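Local coordinates for arylalkylamine N-Acetyltransferase like 5b (Aedes aegypti, PDB 4FD4), which probably transfers an acyl group from coenzyme A thioesters, such as acetyl-CoA, to the amine of arylalkylamines like serotonin and dopamine, as a GNAT-family N-acetyltransferase, at residues A[22-26]-A[27-31]; A[133-136]-A[137-140]; A[146-149]-A[150-154]; A[165-169]-A[170-174]. All coordinates share one frame; numbering follows the deposited sequence.

Interaction 1 of 4, residues A[22-26]-A[27-31]; sequences EILHR and IYYPE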
loop_
_atom_site.group_PDB
_atom_site.type_symbol
_atom_site.label_atom_id
_atom_site.label_comp_id
_atom_site.label_asym_id
_atom_site.label_seq_id
_atom_site.Cartn_x
_atom_site.Cartn_y
_atom_site.Cartn_z
ATOM N N GLU A 22 12.129 -8.572 5.786
ATOM C CA GLU A 22 11.601 -9.859 6.214
ATOM C C GLU A 22 10.126 -9.821 6.460
ATOM O O GLU A 22 9.462 -10.717 6.050
ATOM C CB GLU A 22 12.278 -10.416 7.456
ATOM C CG GLU A 22 11.829 -11.855 7.812
ATOM C CD GLU A 22 10.526 -11.974 8.679
ATOM O OE1 GLU A 22 10.212 -11.104 9.508
ATOM O OE2 GLU A 22 9.831 -12.990 8.558
ATOM N N ILE A 23 9.622 -8.799 7.153
ATOM C CA ILE A 23 8.198 -8.834 7.439
ATOM C C ILE A 23 7.425 -8.767 6.120
ATOM O O ILE A 23 6.398 -9.452 5.947
ATOM C CB ILE A 23 7.755 -7.770 8.501
ATOM C CG1 ILE A 23 6.265 -7.919 8.832
ATOM C CG2 ILE A 23 8.135 -6.364 8.072
ATOM C CD1 ILE A 23 5.962 -9.050 9.801
ATOM N N LEU A 24 7.951 -8.007 5.153
ATOM C CA LEU A 24 7.254 -7.910 3.875
ATOM C C LEU A 24 7.225 -9.278 3.205
ATOM O O LEU A 24 6.200 -9.697 2.670
ATOM C CB LEU A 24 7.911 -6.876 2.938
ATOM C CG LEU A 24 7.731 -5.400 3.307
ATOM C CD1 LEU A 24 8.560 -4.522 2.350
ATOM C CD2 LEU A 24 6.258 -4.981 3.289
ATOM N N HIS A 25 8.348 -9.979 3.240
ATOM C CA HIS A 25 8.399 -11.307 2.626
ATOM C C HIS A 25 7.376 -12.219 3.303
ATOM O O HIS A 25 6.763 -13.059 2.653
ATOM C CB HIS A 25 9.781 -11.932 2.830
ATOM C CG HIS A 25 10.759 -11.664 1.730
ATOM N ND1 HIS A 25 11.265 -12.673 0.930
ATOM C CD2 HIS A 25 11.361 -10.526 1.324
ATOM C CE1 HIS A 25 12.123 -12.155 0.071
ATOM N NE2 HIS A 25 12.204 -10.854 0.284
ATOM N N ARG A 26 7.190 -12.051 4.611
ATOM C CA ARG A 26 6.514 -13.101 5.396
ATOM C C ARG A 26 4.999 -12.969 5.396
ATOM O O ARG A 26 4.281 -13.950 5.206
ATOM C CB ARG A 26 7.037 -13.113 6.843
ATOM C CG ARG A 26 6.725 -14.398 7.621
ATOM C CD ARG A 26 7.243 -14.335 9.058
ATOM N NE ARG A 26 6.331 -13.602 9.936
ATOM C CZ ARG A 26 6.696 -12.634 10.774
ATOM N NH1 ARG A 26 5.782 -12.027 11.536
ATOM N NH2 ARG A 26 7.970 -12.266 10.854
ATOM N N ILE A 27 4.511 -11.752 5.593
ATOM C CA ILE A 27 3.077 -11.550 5.772
ATOM C C ILE A 27 2.429 -10.693 4.695
ATOM O O ILE A 27 1.208 -10.700 4.545
ATOM C CB ILE A 27 2.757 -10.929 7.147
ATOM C CG1 ILE A 27 3.293 -9.500 7.237
ATOM C CG2 ILE A 27 3.323 -11.792 8.284
ATOM C CD1 ILE A 27 2.742 -8.725 8.429
ATOM N N TYR A 28 3.226 -9.954 3.932
ATOM C CA TYR A 28 2.620 -9.056 2.946
ATOM C C TYR A 28 2.510 -9.664 1.542
ATOM O O TYR A 28 1.408 -9.937 1.060
ATOM C CB TYR A 28 3.357 -7.707 2.889
ATOM C CG TYR A 28 2.832 -6.820 1.776
ATOM C CD1 TYR A 28 1.531 -6.324 1.804
ATOM C CD2 TYR A 28 3.639 -6.475 0.704
ATOM C CE1 TYR A 28 1.043 -5.520 0.774
ATOM C CE2 TYR A 28 3.169 -5.669 -0.322
ATOM C CZ TYR A 28 1.872 -5.198 -0.285
ATOM O OH TYR A 28 1.416 -4.393 -1.314
ATOM N N TYR A 29 3.652 -9.865 0.893
ATOM C CA TYR A 29 3.671 -10.360 -0.486
ATOM C C TYR A 29 2.906 -11.672 -0.719
ATOM O O TYR A 29 2.169 -11.795 -1.698
ATOM C CB TYR A 29 5.111 -10.460 -1.000
ATOM C CG TYR A 29 5.727 -9.105 -1.300
ATOM C CD1 TYR A 29 5.185 -8.278 -2.277
ATOM C CD2 TYR A 29 6.851 -8.661 -0.616
ATOM C CE1 TYR A 29 5.745 -7.028 -2.555
ATOM C CE2 TYR A 29 7.418 -7.421 -0.892
ATOM C CZ TYR A 29 6.857 -6.612 -1.864
ATOM O OH TYR A 29 7.421 -5.379 -2.145
ATOM N N PRO A 30 3.057 -12.654 0.190
ATOM C CA PRO A 30 2.377 -13.939 -0.042
ATOM C C PRO A 30 0.862 -13.822 -0.074
ATOM O O PRO A 30 0.177 -14.728 -0.535
ATOM C CB PRO A 30 2.811 -14.782 1.167
ATOM C CG PRO A 30 4.125 -14.200 1.575
ATOM C CD PRO A 30 3.972 -12.713 1.345
ATOM N N GLU A 31 0.351 -12.717 0.405
ATOM C CA GLU A 31 -1.055 -12.558 0.472
ATOM C C GLU A 31 -1.661 -11.442 -0.323
ATOM O O GLU A 31 -2.849 -11.467 -0.567
ATOM C CB GLU A 31 -1.473 -12.371 1.912
ATOM C CG GLU A 31 -1.183 -13.555 2.772
ATOM C CD GLU A 31 -2.024 -14.732 2.385
ATOM O OE1 GLU A 31 -1.490 -15.847 2.321
ATOM O OE2 GLU A 31 -3.226 -14.532 2.129
#

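Interaction 2 of 4, residues A[133-136]-A[137-140]; sequences AVDP and TYRG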
loop_
_atom_site.group_PDB
_atom_site.type_symbol
_atom_site.label_atom_id
_atom_site.label_comp_id
_atom_site.label_asym_id
_atom_site.label_seq_id
_atom_site.Cartn_x
_atom_site.Cartn_y
_atom_site.Cartn_z
ATOM N N ALA A 133 -0.150 -4.333 6.536
ATOM C CA ALA A 133 -0.125 -5.787 6.708
ATOM C C ALA A 133 0.080 -6.193 8.166
ATOM O O ALA A 133 0.961 -5.679 8.859
ATOM C CB ALA A 133 0.937 -6.414 5.817
ATOM N N VAL A 134 -0.744 -7.126 8.618
ATOM C CA VAL A 134 -0.713 -7.578 9.997
ATOM C C VAL A 134 -0.574 -9.090 9.988
ATOM O O VAL A 134 -1.248 -9.776 9.217
ATOM C CB VAL A 134 -2.013 -7.176 10.724
ATOM C CG1 VAL A 134 -2.092 -7.813 12.104
ATOM C CG2 VAL A 134 -2.108 -5.654 10.835
ATOM N N ASP A 135 0.311 -9.610 10.824
ATOM C CA ASP A 135 0.413 -11.059 11.003
ATOM C C ASP A 135 -0.939 -11.583 11.512
ATOM O O ASP A 135 -1.394 -11.179 12.576
ATOM C CB ASP A 135 1.514 -11.359 12.011
ATOM C CG ASP A 135 1.784 -12.840 12.163
ATOM O OD1 ASP A 135 2.970 -13.186 12.340
ATOM O OD2 ASP A 135 0.818 -13.649 12.137
ATOM N N PRO A 136 -1.597 -12.463 10.739
ATOM C CA PRO A 136 -2.964 -12.858 11.112
ATOM C C PRO A 136 -3.073 -13.679 12.400
ATOM O O PRO A 136 -4.196 -13.831 12.910
ATOM C CB PRO A 136 -3.445 -13.680 9.904
ATOM C CG PRO A 136 -2.214 -14.156 9.238
ATOM C CD PRO A 136 -1.157 -13.106 9.485
ATOM N N THR A 137 -1.949 -14.178 12.916
ATOM C CA THR A 137 -1.952 -14.908 14.185
ATOM C C THR A 137 -1.918 -13.988 15.401
ATOM O O THR A 137 -2.038 -14.452 16.542
ATOM C CB THR A 137 -0.784 -15.924 14.295
ATOM O OG1 THR A 137 0.454 -15.221 14.468
ATOM C CG2 THR A 137 -0.729 -16.819 13.043
ATOM N N TYR A 138 -1.736 -12.690 15.172
ATOM C CA TYR A 138 -1.812 -11.732 16.267
ATOM C C TYR A 138 -3.173 -11.050 16.251
ATOM O O TYR A 138 -3.282 -9.864 15.957
ATOM C CB TYR A 138 -0.667 -10.709 16.204
ATOM C CG TYR A 138 0.667 -11.263 16.668
ATOM C CD1 TYR A 138 1.414 -12.096 15.853
ATOM C CD2 TYR A 138 1.164 -10.975 17.936
ATOM C CE1 TYR A 138 2.628 -12.622 16.275
ATOM C CE2 TYR A 138 2.384 -11.495 18.366
ATOM C CZ TYR A 138 3.108 -12.318 17.529
ATOM O OH TYR A 138 4.319 -12.844 17.933
ATOM N N ARG A 139 -4.205 -11.821 16.583
ATOM C CA ARG A 139 -5.574 -11.322 16.595
ATOM C C ARG A 139 -5.923 -10.759 17.955
ATOM O O ARG A 139 -5.296 -11.110 18.959
ATOM C CB ARG A 139 -6.560 -12.449 16.286
ATOM C CG ARG A 139 -6.454 -13.009 14.886
ATOM C CD ARG A 139 -7.637 -13.926 14.602
ATOM N NE ARG A 139 -7.535 -15.241 15.242
ATOM C CZ ARG A 139 -6.737 -16.209 14.799
ATOM N NH1 ARG A 139 -6.713 -17.393 15.396
ATOM N NH2 ARG A 139 -5.964 -15.987 13.739
ATOM N N GLY A 140 -6.943 -9.905 17.995
ATOM C CA GLY A 140 -7.439 -9.407 19.264
ATOM C C GLY A 140 -6.661 -8.240 19.852
ATOM O O GLY A 140 -6.858 -7.899 21.017
#

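Interaction 3 of 4, residues A[146-149]-A[150-154]; sequences RLLQ and FQMDL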
loop_
_atom_site.group_PDB
_atom_site.type_symbol
_atom_site.label_atom_id
_atom_site.label_comp_id
_atom_site.label_asym_id
_atom_site.label_seq_id
_atom_site.Cartn_x
_atom_site.Cartn_y
_atom_site.Cartn_z
ATOM N N ARG A 146 -4.498 0.079 14.750
ATOM C CA ARG A 146 -3.411 0.855 15.364
ATOM C C ARG A 146 -2.351 1.290 14.356
ATOM O O ARG A 146 -1.817 2.403 14.455
ATOM C CB ARG A 146 -2.784 0.100 16.532
ATOM C CG ARG A 146 -3.669 0.069 17.775
ATOM C CD ARG A 146 -3.165 -0.962 18.760
ATOM N NE ARG A 146 -1.909 -0.576 19.387
ATOM C CZ ARG A 146 -1.176 -1.389 20.143
ATOM N NH1 ARG A 146 -1.585 -2.635 20.368
ATOM N NH2 ARG A 146 -0.041 -0.959 20.673
ATOM N N LEU A 147 -2.056 0.430 13.382
ATOM C CA LEU A 147 -1.137 0.804 12.291
ATOM C C LEU A 147 -1.695 1.946 11.457
ATOM O O LEU A 147 -1.003 2.942 11.211
ATOM C CB LEU A 147 -0.845 -0.387 11.381
ATOM C CG LEU A 147 0.200 -1.375 11.874
ATOM C CD1 LEU A 147 0.225 -2.614 10.971
ATOM C CD2 LEU A 147 1.574 -0.691 11.919
ATOM N N LEU A 148 -2.944 1.807 11.014
ATOM C CA LEU A 148 -3.556 2.842 10.184
ATOM C C LEU A 148 -3.696 4.136 10.967
ATOM O O LEU A 148 -3.459 5.221 10.444
ATOM C CB LEU A 148 -4.936 2.388 9.686
ATOM C CG LEU A 148 -5.467 2.794 8.303
ATOM C CD1 LEU A 148 -6.966 3.087 8.358
ATOM C CD2 LEU A 148 -4.710 3.944 7.644
ATOM N N GLN A 149 -4.100 4.034 12.224
ATOM C CA GLN A 149 -4.246 5.235 13.042
ATOM C C GLN A 149 -2.893 5.891 13.237
ATOM O O GLN A 149 -2.791 7.113 13.268
ATOM C CB GLN A 149 -4.838 4.924 14.413
ATOM C CG GLN A 149 -5.017 6.193 15.249
ATOM C CD GLN A 149 -6.128 7.053 14.687
ATOM O OE1 GLN A 149 -7.258 6.593 14.555
ATOM N NE2 GLN A 149 -5.805 8.286 14.305
ATOM N N PHE A 150 -1.858 5.077 13.403
ATOM C CA PHE A 150 -0.521 5.619 13.588
ATOM C C PHE A 150 -0.154 6.395 12.319
ATOM O O PHE A 150 0.357 7.514 12.402
ATOM C CB PHE A 150 0.487 4.505 13.934
ATOM C CG PHE A 150 1.866 5.008 14.329
ATOM C CD1 PHE A 150 2.365 4.792 15.613
ATOM C CD2 PHE A 150 2.672 5.686 13.408
ATOM C CE1 PHE A 150 3.642 5.255 15.990
ATOM C CE2 PHE A 150 3.954 6.146 13.773
ATOM C CZ PHE A 150 4.437 5.926 15.056
ATOM N N GLN A 151 -0.447 5.829 11.148
ATOM C CA GLN A 151 -0.126 6.524 9.890
ATOM C C GLN A 151 -0.919 7.836 9.763
ATOM O O GLN A 151 -0.396 8.852 9.297
ATOM C CB GLN A 151 -0.357 5.608 8.679
ATOM C CG GLN A 151 0.696 4.494 8.502
ATOM C CD GLN A 151 2.023 4.996 7.926
ATOM O OE1 GLN A 151 2.368 6.172 8.063
ATOM N NE2 GLN A 151 2.770 4.098 7.272
ATOM N N MET A 152 -2.181 7.818 10.177
ATOM C CA MET A 152 -2.975 9.051 10.185
ATOM C C MET A 152 -2.368 10.125 11.095
ATOM O O MET A 152 -2.206 11.273 10.695
ATOM C CB MET A 152 -4.413 8.767 10.619
ATOM C CG MET A 152 -5.274 8.083 9.572
ATOM S SD MET A 152 -6.842 7.490 10.272
ATOM C CE MET A 152 -7.753 7.125 8.767
ATOM N N ASP A 153 -2.044 9.738 12.325
ATOM C CA ASP A 153 -1.487 10.660 13.313
ATOM C C ASP A 153 -0.168 11.246 12.842
ATOM O O ASP A 153 0.095 12.445 12.985
ATOM C CB ASP A 153 -1.279 9.930 14.649
ATOM C CG ASP A 153 -2.587 9.497 15.283
ATOM O OD1 ASP A 153 -3.642 10.016 14.862
ATOM O OD2 ASP A 153 -2.564 8.641 16.196
ATOM N N LEU A 154 0.663 10.379 12.272
ATOM C CA LEU A 154 1.984 10.755 11.809
ATOM C C LEU A 154 1.894 11.716 10.629
ATOM O O LEU A 154 2.554 12.765 10.610
ATOM C CB LEU A 154 2.762 9.493 11.404
ATOM C CG LEU A 154 4.200 9.722 10.947
ATOM C CD1 LEU A 154 5.040 10.292 12.098
ATOM C CD2 LEU A 154 4.810 8.413 10.450
#

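Interaction 4 of 4, residues A[165-169]-A[170-174]; sequences GDFTS and VFSVK. With GOL (glycerol), chain D.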
loop_
_atom_site.group_PDB
_atom_site.type_symbol
_atom_site.label_atom_id
_atom_site.label_comp_id
_atom_site.label_asym_id
_atom_site.label_seq_id
_atom_site.Cartn_x
_atom_site.Cartn_y
_atom_site.Cartn_z
ATOM N N GLY A 165 -5.483 5.610 0.562
ATOM C CA GLY A 165 -4.925 4.282 0.384
ATOM C C GLY A 165 -5.664 3.455 -0.646
ATOM O O GLY A 165 -6.839 3.707 -0.940
ATOM N N ASP A 166 -4.961 2.476 -1.207
ATOM C CA ASP A 166 -5.571 1.490 -2.077
ATOM C C ASP A 166 -5.758 0.217 -1.256
ATOM O O ASP A 166 -4.793 -0.478 -0.940
ATOM C CB ASP A 166 -4.682 1.218 -3.297
ATOM C CG ASP A 166 -4.442 2.463 -4.134
ATOM O OD1 ASP A 166 -5.389 3.264 -4.303
ATOM O OD2 ASP A 166 -3.301 2.651 -4.608
ATOM N N PHE A 167 -7.002 -0.054 -0.885
ATOM C CA PHE A 167 -7.320 -1.159 0.002
ATOM C C PHE A 167 -7.898 -2.333 -0.765
ATOM O O PHE A 167 -8.965 -2.233 -1.381
ATOM C CB PHE A 167 -8.248 -0.676 1.116
ATOM C CG PHE A 167 -7.650 0.426 1.941
ATOM C CD1 PHE A 167 -6.652 0.147 2.858
ATOM C CD2 PHE A 167 -8.053 1.744 1.773
ATOM C CE1 PHE A 167 -6.080 1.158 3.610
ATOM C CE2 PHE A 167 -7.483 2.758 2.526
ATOM C CZ PHE A 167 -6.496 2.460 3.445
ATOM N N THR A 168 -7.148 -3.410 -0.756
ATOM C CA THR A 168 -7.390 -4.554 -1.578
ATOM C C THR A 168 -8.188 -5.635 -0.885
ATOM O O THR A 168 -8.611 -6.533 -1.507
ATOM C CB THR A 168 -6.075 -5.170 -2.085
ATOM O OG1 THR A 168 -5.229 -4.154 -2.615
ATOM C CG2 THR A 168 -6.350 -6.139 -3.192
ATOM N N SER A 169 -8.396 -5.533 0.410
ATOM C CA SER A 169 -9.163 -6.531 1.134
ATOM C C SER A 169 -10.369 -5.985 1.859
ATOM O O SER A 169 -10.551 -4.795 2.017
ATOM C CB SER A 169 -8.301 -7.293 2.091
ATOM O OG SER A 169 -7.778 -6.474 3.085
ATOM N N VAL A 170 -11.226 -6.890 2.273
ATOM C CA VAL A 170 -12.448 -6.454 2.836
ATOM C C VAL A 170 -12.149 -5.861 4.201
ATOM O O VAL A 170 -12.668 -4.830 4.550
ATOM C CB VAL A 170 -13.464 -7.589 2.941
ATOM C CG1 VAL A 170 -12.861 -8.759 3.618
ATOM C CG2 VAL A 170 -14.638 -7.127 3.697
ATOM N N PHE A 171 -11.322 -6.519 4.974
ATOM C CA PHE A 171 -11.011 -6.013 6.289
ATOM C C PHE A 171 -10.656 -4.516 6.185
ATOM O O PHE A 171 -11.280 -3.610 6.719
ATOM C CB PHE A 171 -9.787 -6.766 6.806
ATOM C CG PHE A 171 -9.397 -7.999 5.990
ATOM C CD1 PHE A 171 -8.173 -8.626 6.211
ATOM C CD2 PHE A 171 -10.251 -8.552 5.040
ATOM C CE1 PHE A 171 -7.792 -9.768 5.460
ATOM C CE2 PHE A 171 -9.896 -9.711 4.317
ATOM C CZ PHE A 171 -8.668 -10.317 4.502
ATOM N N SER A 172 -9.628 -4.324 5.401
ATOM C CA SER A 172 -8.816 -3.117 5.301
ATOM C C SER A 172 -9.721 -1.961 4.884
ATOM O O SER A 172 -9.672 -0.859 5.459
ATOM C CB SER A 172 -7.649 -3.313 4.337
ATOM O OG SER A 172 -8.094 -3.505 3.017
ATOM N N VAL A 173 -10.579 -2.220 3.899
ATOM C CA VAL A 173 -11.594 -1.244 3.535
ATOM C C VAL A 173 -12.408 -0.908 4.778
ATOM O O VAL A 173 -12.666 0.265 5.071
ATOM C CB VAL A 173 -12.520 -1.772 2.428
ATOM C CG1 VAL A 173 -13.607 -0.764 2.111
ATOM C CG2 VAL A 173 -11.711 -2.102 1.176
ATOM N N LYS A 174 -12.807 -1.939 5.516
ATOM C CA LYS A 174 -13.628 -1.726 6.713
ATOM C C LYS A 174 -12.973 -0.782 7.734
ATOM O O LYS A 174 -13.649 0.057 8.341
ATOM C CB LYS A 174 -13.984 -3.063 7.365
ATOM C CG LYS A 174 -15.378 -3.540 7.003
ATOM C CD LYS A 174 -15.358 -4.944 6.411
ATOM C CE LYS A 174 -16.707 -5.284 5.782
ATOM N NZ LYS A 174 -16.973 -4.455 4.571
HETATM C C1 GOL D . -3.921 -2.296 1.427
HETATM O O1 GOL D . -4.984 -3.200 1.623
HETATM C C2 GOL D . -2.729 -3.104 0.961
HETATM O O2 GOL D . -1.774 -3.156 2.007
HETATM C C3 GOL D . -2.165 -2.457 -0.301
HETATM O O3 GOL D . -1.475 -3.421 -1.067
#

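Interaction 1 of 4, residues A[22-26]-A[27-31]
The backbone bonds that join I23 and L24 to I27, Y28 and Y29 record a helix coming to its end. I27 N still gives a regular i to i+4 bond to I23 O, 3.0 Å long and nearly straight at 172°. One residue on, the pattern widens: L24 O takes two donors, Y29 N at 3.1 Å, an i to i+5 bond, and Y28 N, which is more bent and lies well above the carbonyl plane. P30, lacking an N-H, sets its ring carbons CG and CD against H25 O.

Apolar contacts follow the same spacing. CD1 of I23 meets CD1 of I27 at 3.5 Å, the two side chains slanting across each other. L24 serves both tyrosines: its CD2 runs beside Y28 CB and CD2, while its CB faces CE2 of Y29 at 3.9 Å. The Y29 ring, whose CG is turned back beside its backbone N (chi1 -73°), also carries Y28 CD2 over the centre of one face; its OH is hydrogen-bonded to D48 and S52, and H44 stacks with the ring.

Charge is concentrated at R26. Its NH2 forms a salt bridge with the E22 carboxylate one turn earlier, reaching OE2 on the syn lone pair at 3.0 Å, whereas NH1 turns to the carbonyl of F72. I27 CG2 packs obliquely by the guanidinium.

The Y28 hydroxyl is bonded to a glycerol, probably from the crystallisation liquor. With I23 and L24 packed on strand 71-81, and I27 and Y28 on strand 126-134, this is the C-terminal end of an amphipathic helix laid on the GNAT sheet, finished by a pi-type turn.

Interaction 2 of 4, residues A[133-136]-A[137-140]
D135 and T137 cross at a slant, and the D135 carboxylate grips the next residue but one twice through a single oxygen. OD2 accepts T137 N at 2.9 Å on its anti side and T137 OG1 at 2.8 Å from above the carboxylate plane, 50° out of it. The threonine hydroxyl reaches it because chi1 of 72° places OG1 between the backbone N and the carbonyl carbon. This pairing of an aspartate side chain with the N-H two residues on is an Asx turn, here superposed on the type I beta turn D135-Y138, which Y138 N closes on D135 O at 3.0 Å.

The Y138 ring comes to the carboxylate with its edge: CD1 lies 3.8 Å from D135 CG, near the ring plane, and the two flat groups stand 69° apart. On the outer side, R139 bends at chi3 so that NH2 makes a weak bond to P136 O.

The other carboxylate oxygen, OD1, forms a salt bridge with R26 of helix 17-28, so the turn is tied to that helix. The Y138 ring packs on K71 and I73 of strand 71-81 and on L143 of helix 143-158, with its hydroxyl bonded to D66; the turn lies in the loop between strand 126-134 and helix 143-158.

Interaction 3 of 4, residues A[146-149]-A[150-154]
The amide of Q149 and the carboxylate of D153 are the flat groups that meet here, one turn apart on the helix and with their planes 33° from each other. The bond lies in the plane of the amide: NE2 gives to D153 OD1 at 2.8 Å, yet it arrives above the carboxylate plane, 40° out of it. Q149 achieves this by running CG anti to its own backbone N and then folding at chi2 (70°), which swings the amide forward along the helix to the acid one turn on. OD2 of D153 lies by the CG methylene of Q149, at 3.6 Å. The F150 ring leads away from the preceding turn towards L9 and V62, while its CB sits against the carbonyl oxygens of R146 and L147.

Helix 143-158 is the connection of a beta-alpha-beta unit between the parallel strands 126-134 and 162-167. Four successive i to i+4 bonds, from F150 N to R146 O through D153 N to Q149 O, all 2.9 Å long, run through it. L147 packs on L132 and V134 of the first strand.

Beside the polar pair, L148 CD1 and M152 CE meet at 4.1 Å, the two side chains crossing; the methionine stays extended beyond CG, and both residues also pack on L179. Q151, folded at chi2, has a different set of polar partners: OE1 is hydrogen-bonded to Y127 OH, and NE2 to S76 OG and the carbonyl of T60.

Interaction 4 of 4, residues A[165-169]-A[170-174]
S169, at the N-cap position, and S172 meet across the first turn of helix 170-178, which follows strand 162-167 after a two-residue link. The tight part gathers on the carbonyl of S169. Its O accepts V173 N at 3.2 Å in a nearly straight bond (170°) and S172 OG at 2.9 Å, both from the same face of the carbonyl plane, while V173 CG2 also presses close to it. The two serine hydroxyls are joined as well, S169 OG giving to S172 OG at 3.0 Å; with chi1 near 65° each, both oxygens lie between their own backbone N and carbonyl carbon. Behind them F167 CB packs on V173 CG2 at 3.7 Å, and S172 O lies over one face of the F167 ring, towards its rim.

The outer side is looser. V170 and F171 are exposed, and the F171 ring spreads its face over S169 in a CH-pi contact, CB 3.7 Å from the ring centroid, with V170 CG1 at the ring edge. On another side, facing strand 126-134, a glycerol, probably from the crystallisation liquor, lies alongside D166 and F167, its O1 accepting T168 N at 3.2 Å and giving S172 OG a weak bond.

Overall arrangement
Interactions 1 and 2 are the most closely joined: their centres are 12 Å apart, and they meet through the salt bridge of R26 NH1 with D135 OD1 (3.1 Å) and through I27 CD1, which packs on the backbone of 133-135. Interaction 2 also touches interaction 3, where L147 CD1 lies 3.8 Å from V134 CG2. Interaction 4 touches none of the others; its nearest atoms are about 5 Å from interaction 3 and about 7 Å from interactions 1 and 2. Glycerol bridges part of that gap, bonded to T168 N, Y28 OH and L132 N, so interactions 1 and 4 flank the same glycerol, which may mark a pocket beside the neighbouring strands 126-134 and 162-167.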